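Local coordinates for protein acetylserotonin O-methyltransferase (Homo sapiens, PDB 4A6D) that catalyses the final step of melatonin synthesis, transferring a methyl group from S-adenosylmethionine to the hydroxyl of N-acetylserotonin, at residues L254-L266 and T307-L321. Residues are numbered along the deposited sequence; the frame is centred on the assembly and turned at random.
Sequences LHDWADGKCSHLL and TEGQERTPTHYHMLL. With ZN (zinc ion), chain C; SAM (S-adenosylmethionine), chain D; SO4 (sulfate ion), chain E.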
loop_
_atom_site.group_PDB
_atom_site.type_symbol
_atom_site.label_atom_id
_atom_site.label_comp_id
_atom_site.label_asym_id
_atom_site.label_seq_id
_atom_site.Cartn_x
_atom_site.Cartn_y
_atom_site.Cartn_z
ATOM N N LEU A 254 0.611 -13.961 22.238
ATOM C CA LEU A 254 0.380 -15.255 21.581
ATOM C C LEU A 254 0.475 -15.223 20.042
ATOM O O LEU A 254 1.020 -16.139 19.424
ATOM C CB LEU A 254 -0.962 -15.880 22.073
ATOM C CG LEU A 254 -1.028 -16.318 23.550
ATOM C CD1 LEU A 254 -2.352 -17.008 23.865
ATOM C CD2 LEU A 254 0.146 -17.246 23.930
ATOM N N HIS A 255 0.003 -14.155 19.430
ATOM C CA HIS A 255 0.062 -14.047 17.969
ATOM C C HIS A 255 1.495 -13.985 17.386
ATOM O O HIS A 255 1.657 -14.231 16.191
ATOM C CB HIS A 255 -0.866 -12.922 17.449
ATOM C CG HIS A 255 -0.319 -11.537 17.615
ATOM N ND1 HIS A 255 -0.785 -10.483 16.845
ATOM C CD2 HIS A 255 0.649 -11.071 18.437
ATOM C CE1 HIS A 255 -0.072 -9.427 17.213
ATOM N NE2 HIS A 255 0.780 -9.731 18.185
ATOM N N ASP A 256 2.528 -13.691 18.227
ATOM C CA ASP A 256 3.926 -13.590 17.761
ATOM C C ASP A 256 4.580 -14.941 17.573
ATOM O O ASP A 256 5.653 -15.026 16.964
ATOM C CB ASP A 256 4.793 -12.806 18.771
ATOM C CG ASP A 256 4.420 -11.358 19.052
ATOM O OD1 ASP A 256 4.004 -10.651 18.098
ATOM O OD2 ASP A 256 4.663 -10.893 20.203
ATOM N N TRP A 257 3.979 -15.987 18.155
ATOM C CA TRP A 257 4.578 -17.308 18.209
ATOM C C TRP A 257 3.729 -18.422 17.664
ATOM O O TRP A 257 2.507 -18.331 17.655
ATOM C CB TRP A 257 4.929 -17.644 19.675
ATOM C CG TRP A 257 5.562 -16.540 20.483
ATOM C CD1 TRP A 257 4.987 -15.838 21.506
ATOM C CD2 TRP A 257 6.903 -16.039 20.354
ATOM N NE1 TRP A 257 5.897 -14.950 22.043
ATOM C CE2 TRP A 257 7.072 -15.032 21.332
ATOM C CE3 TRP A 257 7.998 -16.380 19.535
ATOM C CZ2 TRP A 257 8.288 -14.350 21.505
ATOM C CZ3 TRP A 257 9.217 -15.720 19.719
ATOM C CH2 TRP A 257 9.353 -14.718 20.692
ATOM N N ALA A 258 4.385 -19.519 17.304
ATOM C CA ALA A 258 3.778 -20.755 16.842
ATOM C C ALA A 258 3.160 -21.518 18.050
ATOM O O ALA A 258 3.446 -21.199 19.215
ATOM C CB ALA A 258 4.831 -21.608 16.149
ATOM N N ASP A 259 2.285 -22.501 17.775
ATOM C CA ASP A 259 1.600 -23.287 18.810
ATOM C C ASP A 259 2.437 -23.829 19.944
ATOM O O ASP A 259 2.043 -23.684 21.104
ATOM C CB ASP A 259 0.717 -24.376 18.191
ATOM C CG ASP A 259 -0.528 -23.833 17.510
ATOM O OD1 ASP A 259 -0.595 -22.603 17.278
ATOM O OD2 ASP A 259 -1.428 -24.636 17.196
ATOM N N GLY A 260 3.567 -24.456 19.621
ATOM C CA GLY A 260 4.475 -25.059 20.611
ATOM C C GLY A 260 5.047 -24.075 21.614
ATOM O O GLY A 260 5.049 -24.354 22.799
ATOM N N LYS A 261 5.526 -22.913 21.146
ATOM C CA LYS A 261 6.035 -21.809 21.976
ATOM C C LYS A 261 4.877 -21.264 22.831
ATOM O O LYS A 261 5.080 -21.014 24.019
ATOM C CB LYS A 261 6.587 -20.683 21.081
ATOM C CG LYS A 261 8.083 -20.602 21.015
ATOM C CD LYS A 261 8.568 -19.256 21.506
ATOM C CE LYS A 261 10.023 -19.014 21.201
ATOM N NZ LYS A 261 10.568 -17.877 21.990
ATOM N N CYS A 262 3.665 -21.089 22.236
ATOM C CA CYS A 262 2.465 -20.636 22.967
ATOM C C CYS A 262 2.156 -21.598 24.067
ATOM O O CYS A 262 1.969 -21.164 25.197
ATOM C CB CYS A 262 1.264 -20.478 22.036
ATOM S SG CYS A 262 1.375 -19.056 20.927
ATOM N N SER A 263 2.125 -22.915 23.748
ATOM C CA SER A 263 1.825 -23.989 24.714
ATOM C C SER A 263 2.772 -23.967 25.882
ATOM O O SER A 263 2.308 -24.073 27.010
ATOM C CB SER A 263 1.806 -25.361 24.049
ATOM O OG SER A 263 0.662 -25.469 23.210
ATOM N N HIS A 264 4.079 -23.758 25.629
ATOM C CA HIS A 264 5.098 -23.687 26.676
ATOM C C HIS A 264 4.808 -22.554 27.676
ATOM O O HIS A 264 4.777 -22.800 28.885
ATOM C CB HIS A 264 6.506 -23.580 26.058
ATOM C CG HIS A 264 7.619 -23.419 27.051
ATOM N ND1 HIS A 264 8.542 -22.394 26.935
ATOM C CD2 HIS A 264 7.930 -24.162 28.139
ATOM C CE1 HIS A 264 9.370 -22.537 27.955
ATOM N NE2 HIS A 264 9.043 -23.586 28.705
ATOM N N LEU A 265 4.558 -21.335 27.164
ATOM C CA LEU A 265 4.263 -20.160 27.990
ATOM C C LEU A 265 2.940 -20.365 28.767
ATOM O O LEU A 265 2.897 -20.080 29.966
ATOM C CB LEU A 265 4.211 -18.863 27.133
ATOM C CG LEU A 265 3.758 -17.600 27.894
ATOM C CD1 LEU A 265 4.737 -17.242 29.060
ATOM C CD2 LEU A 265 3.561 -16.452 26.967
ATOM N N LEU A 266 1.881 -20.881 28.083
ATOM C CA LEU A 266 0.619 -21.128 28.726
ATOM C C LEU A 266 0.738 -22.106 29.887
ATOM O O LEU A 266 0.123 -21.872 30.927
ATOM C CB LEU A 266 -0.469 -21.543 27.737
ATOM C CG LEU A 266 -0.937 -20.459 26.729
ATOM C CD1 LEU A 266 -1.944 -21.021 25.800
ATOM C CD2 LEU A 266 -1.505 -19.250 27.432
ATOM N N THR A 307 6.605 -11.909 12.370
ATOM C CA THR A 307 6.857 -12.750 13.524
ATOM C C THR A 307 7.009 -14.248 13.149
ATOM O O THR A 307 7.411 -14.579 12.037
ATOM C CB THR A 307 5.749 -12.550 14.547
ATOM O OG1 THR A 307 4.566 -13.167 14.049
ATOM C CG2 THR A 307 5.522 -11.078 14.916
ATOM N N GLU A 308 6.678 -15.143 14.111
ATOM C CA GLU A 308 6.705 -16.608 13.981
ATOM C C GLU A 308 5.290 -17.162 14.148
ATOM O O GLU A 308 5.083 -18.375 14.052
ATOM C CB GLU A 308 7.603 -17.210 15.059
ATOM C CG GLU A 308 9.089 -17.154 14.751
ATOM C CD GLU A 308 9.999 -17.531 15.909
ATOM O OE1 GLU A 308 9.491 -17.975 16.969
ATOM O OE2 GLU A 308 11.232 -17.366 15.755
ATOM N N GLY A 309 4.326 -16.261 14.323
ATOM C CA GLY A 309 2.939 -16.630 14.565
ATOM C C GLY A 309 1.923 -16.415 13.468
ATOM O O GLY A 309 2.225 -16.474 12.281
ATOM N N GLN A 310 0.690 -16.186 13.893
ATOM C CA GLN A 310 -0.507 -16.070 13.064
ATOM C C GLN A 310 -1.592 -15.532 13.959
ATOM O O GLN A 310 -1.444 -15.543 15.192
ATOM C CB GLN A 310 -0.939 -17.499 12.598
ATOM C CG GLN A 310 -1.082 -18.499 13.764
ATOM C CD GLN A 310 -1.446 -19.938 13.446
ATOM O OE1 GLN A 310 -0.814 -20.890 13.964
ATOM N NE2 GLN A 310 -2.564 -20.138 12.753
ATOM N N GLU A 311 -2.697 -15.104 13.355
ATOM C CA GLU A 311 -3.885 -14.755 14.125
ATOM C C GLU A 311 -4.675 -16.070 14.270
ATOM O O GLU A 311 -4.436 -17.017 13.514
ATOM C CB GLU A 311 -4.692 -13.607 13.481
ATOM C CG GLU A 311 -3.932 -12.275 13.438
ATOM C CD GLU A 311 -3.393 -11.695 14.735
ATOM O OE1 GLU A 311 -4.011 -11.910 15.805
ATOM O OE2 GLU A 311 -2.337 -11.028 14.680
ATOM N N ARG A 312 -5.513 -16.189 15.296
ATOM C CA ARG A 312 -6.223 -17.461 15.509
ATOM C C ARG A 312 -7.696 -17.269 15.744
ATOM O O ARG A 312 -8.118 -16.174 16.106
ATOM C CB ARG A 312 -5.573 -18.281 16.668
ATOM C CG ARG A 312 -4.088 -18.651 16.440
ATOM C CD ARG A 312 -3.429 -19.118 17.728
ATOM N NE ARG A 312 -2.156 -19.812 17.529
ATOM C CZ ARG A 312 -0.952 -19.255 17.662
ATOM N NH1 ARG A 312 -0.833 -17.961 17.934
ATOM N NH2 ARG A 312 0.140 -19.987 17.520
ATOM N N THR A 313 -8.475 -18.348 15.551
ATOM C CA THR A 313 -9.920 -18.424 15.812
ATOM C C THR A 313 -10.172 -18.696 17.293
ATOM O O THR A 313 -9.304 -19.285 17.972
ATOM C CB THR A 313 -10.594 -19.548 14.971
ATOM O OG1 THR A 313 -10.176 -20.831 15.439
ATOM C CG2 THR A 313 -10.379 -19.387 13.432
ATOM N N PRO A 314 -11.395 -18.360 17.802
ATOM C CA PRO A 314 -11.720 -18.665 19.206
ATOM C C PRO A 314 -11.461 -20.130 19.613
ATOM O O PRO A 314 -10.913 -20.405 20.698
ATOM C CB PRO A 314 -13.200 -18.310 19.282
ATOM C CG PRO A 314 -13.360 -17.229 18.311
ATOM C CD PRO A 314 -12.530 -17.666 17.149
ATOM N N THR A 315 -11.839 -21.069 18.724
ATOM C CA THR A 315 -11.653 -22.508 18.922
ATOM C C THR A 315 -10.145 -22.844 19.067
ATOM O O THR A 315 -9.776 -23.665 19.906
ATOM C CB THR A 315 -12.337 -23.245 17.761
ATOM O OG1 THR A 315 -13.757 -23.090 17.883
ATOM C CG2 THR A 315 -12.012 -24.703 17.718
ATOM N N HIS A 316 -9.286 -22.195 18.235
ATOM C CA HIS A 316 -7.840 -22.400 18.261
ATOM C C HIS A 316 -7.259 -21.957 19.603
ATOM O O HIS A 316 -6.501 -22.720 20.208
ATOM C CB HIS A 316 -7.171 -21.699 17.082
ATOM C CG HIS A 316 -5.761 -22.148 16.796
ATOM N ND1 HIS A 316 -5.124 -21.791 15.623
ATOM C CD2 HIS A 316 -4.908 -22.899 17.546
ATOM C CE1 HIS A 316 -3.921 -22.338 15.687
ATOM N NE2 HIS A 316 -3.747 -23.009 16.830
ATOM N N TYR A 317 -7.665 -20.772 20.104
ATOM C CA TYR A 317 -7.249 -20.260 21.422
ATOM C C TYR A 317 -7.774 -21.163 22.515
ATOM O O TYR A 317 -7.059 -21.393 23.487
ATOM C CB TYR A 317 -7.700 -18.818 21.661
ATOM C CG TYR A 317 -6.865 -17.786 20.921
ATOM C CD1 TYR A 317 -5.544 -17.538 21.284
ATOM C CD2 TYR A 317 -7.405 -17.043 19.871
ATOM C CE1 TYR A 317 -4.787 -16.563 20.637
ATOM C CE2 TYR A 317 -6.656 -16.063 19.215
ATOM C CZ TYR A 317 -5.349 -15.824 19.607
ATOM O OH TYR A 317 -4.593 -14.877 18.965
ATOM N N HIS A 318 -8.962 -21.765 22.300
ATOM C CA HIS A 318 -9.565 -22.724 23.219
ATOM C C HIS A 318 -8.735 -23.994 23.301
ATOM O O HIS A 318 -8.480 -24.420 24.411
ATOM C CB HIS A 318 -11.038 -23.038 22.840
ATOM C CG HIS A 318 -11.821 -23.710 23.930
ATOM N ND1 HIS A 318 -13.180 -23.976 23.787
ATOM C CD2 HIS A 318 -11.428 -24.128 25.157
ATOM C CE1 HIS A 318 -13.563 -24.541 24.919
ATOM N NE2 HIS A 318 -12.543 -24.662 25.775
ATOM N N MET A 319 -8.314 -24.597 22.147
ATOM C CA MET A 319 -7.508 -25.816 22.198
ATOM C C MET A 319 -6.234 -25.517 22.988
ATOM O O MET A 319 -5.937 -26.271 23.919
ATOM C CB MET A 319 -7.203 -26.387 20.798
ATOM C CG MET A 319 -8.456 -26.712 19.998
ATOM S SD MET A 319 -8.541 -28.368 19.267
ATOM C CE MET A 319 -8.830 -27.931 17.502
ATOM N N LEU A 320 -5.526 -24.386 22.674
ATOM C CA LEU A 320 -4.300 -23.953 23.352
ATOM C C LEU A 320 -4.476 -23.788 24.847
ATOM O O LEU A 320 -3.716 -24.395 25.604
ATOM C CB LEU A 320 -3.678 -22.688 22.706
ATOM C CG LEU A 320 -3.012 -22.859 21.332
ATOM C CD1 LEU A 320 -2.639 -21.509 20.727
ATOM C CD2 LEU A 320 -1.752 -23.697 21.415
ATOM N N LEU A 321 -5.488 -23.005 25.275
ATOM C CA LEU A 321 -5.753 -22.776 26.701
ATOM C C LEU A 321 -6.233 -24.030 27.420
ATOM O O LEU A 321 -5.817 -24.285 28.549
ATOM C CB LEU A 321 -6.729 -21.610 26.924
ATOM C CG LEU A 321 -6.145 -20.227 26.616
ATOM C CD1 LEU A 321 -7.237 -19.206 26.440
ATOM C CD2 LEU A 321 -5.192 -19.781 27.703
HETATM ZN ZN ZN C . -8.761 -29.217 21.257
HETATM N N SAM D . 1.311 -6.196 25.388
HETATM C CA SAM D . 1.774 -5.027 24.609
HETATM C C SAM D . 0.750 -4.357 23.668
HETATM O O SAM D . -0.144 -5.045 23.220
HETATM O OXT SAM D . 0.793 -3.129 23.336
HETATM C CB SAM D . 3.038 -5.449 23.903
HETATM C CG SAM D . 2.804 -6.465 22.778
HETATM S SD SAM D . 4.409 -6.773 21.956
HETATM C CE SAM D . 3.869 -7.517 20.472
HETATM C "C5'" SAM D . 4.995 -8.320 22.722
HETATM C "C4'" SAM D . 5.692 -7.894 24.023
HETATM O "O4'" SAM D . 6.239 -9.089 24.551
HETATM C "C3'" SAM D . 6.891 -6.900 23.773
HETATM O "O3'" SAM D . 6.806 -5.754 24.635
HETATM C "C2'" SAM D . 8.137 -7.813 24.020
HETATM O "O2'" SAM D . 9.329 -7.194 24.504
HETATM C "C1'" SAM D . 7.568 -8.801 25.054
HETATM N N9 SAM D . 8.341 -10.059 25.125
HETATM C C8 SAM D . 8.775 -10.828 24.048
HETATM N N7 SAM D . 9.415 -11.874 24.479
HETATM C C5 SAM D . 9.495 -11.825 25.866
HETATM C C6 SAM D . 10.063 -12.623 26.877
HETATM N N6 SAM D . 10.667 -13.785 26.531
HETATM N N1 SAM D . 9.898 -12.265 28.201
HETATM C C2 SAM D . 9.301 -11.116 28.547
HETATM N N3 SAM D . 8.763 -10.331 27.602
HETATM C C4 SAM D . 8.779 -10.659 26.295
HETATM S S SO4 E . -13.890 -25.495 29.126
HETATM O O1 SO4 E . -15.177 -25.392 28.422
HETATM O O2 SO4 E . -13.247 -24.187 29.068
HETATM O O3 SO4 E . -14.055 -25.929 30.543
HETATM O O4 SO4 E . -13.033 -26.475 28.434
HETATM O O HOH W 1 -1.282 -25.833 25.074
#
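His255, the inferred proton donor/acceptor of the active site, gives its ND1 hydrogen to Glu311 OE2 at 2.7 Å. The carboxylate receives it on the syn lone pair, close to the imidazole plane, though the two flat groups are turned 64° apart. Glu311 reaches the ring because its chain folds back at chi2 (-56°) and then runs alongside the histidine. Next door, Asp256, a substrate-binding residue, packs OD1 against the methyl CG2 of Thr307, while its OD2 lies 3.5 Å from the methyl carbon CE of S-adenosylmethionine. The backbone of 307-309 runs against the 3-10 turn 254-256: Glu308 N bonds to Asp256 O, and Gly309 CA lies 3.2 Å from His255 O, where any beta carbon would clash. In the class I methyltransferase fold of this domain, the turn follows strand 247-251 of the central sheet and leads into helix 259-272.

One shell out, the extended side chain of Arg312 clamps that turn. Arg312 NH2 meets Trp257 O on an in-plane lone pair, and also forms a salt bridge with Asp259 OD1 at 2.7 Å; NH1 comes to Leu254 O from above the carbonyl plane, on the face opposite Trp257 N. A leucine in place of this arginine would probably leave the Asp259 carboxylate without its charged mate, take the side-chain donor from Trp257 O and leave Leu254 O with the Trp257 N bond but without its second donor. The other oxygen, Asp259 OD2, takes a nearly straight bond from His316 NE2 (2.9 Å), whose ring lies with one face over Arg312 CD.

Farther along, helices 259-266 and 314-321 cross at -52°, and Leu320 enters as a knob among Asp259, Cys262, Ser263 and Leu266. A water bridges Ser263 OG and Leu320 O; toward the sheet, Leu266 CD2 touches Leu321 CD2, and both leucines rest on Ile279 of strand 278-283.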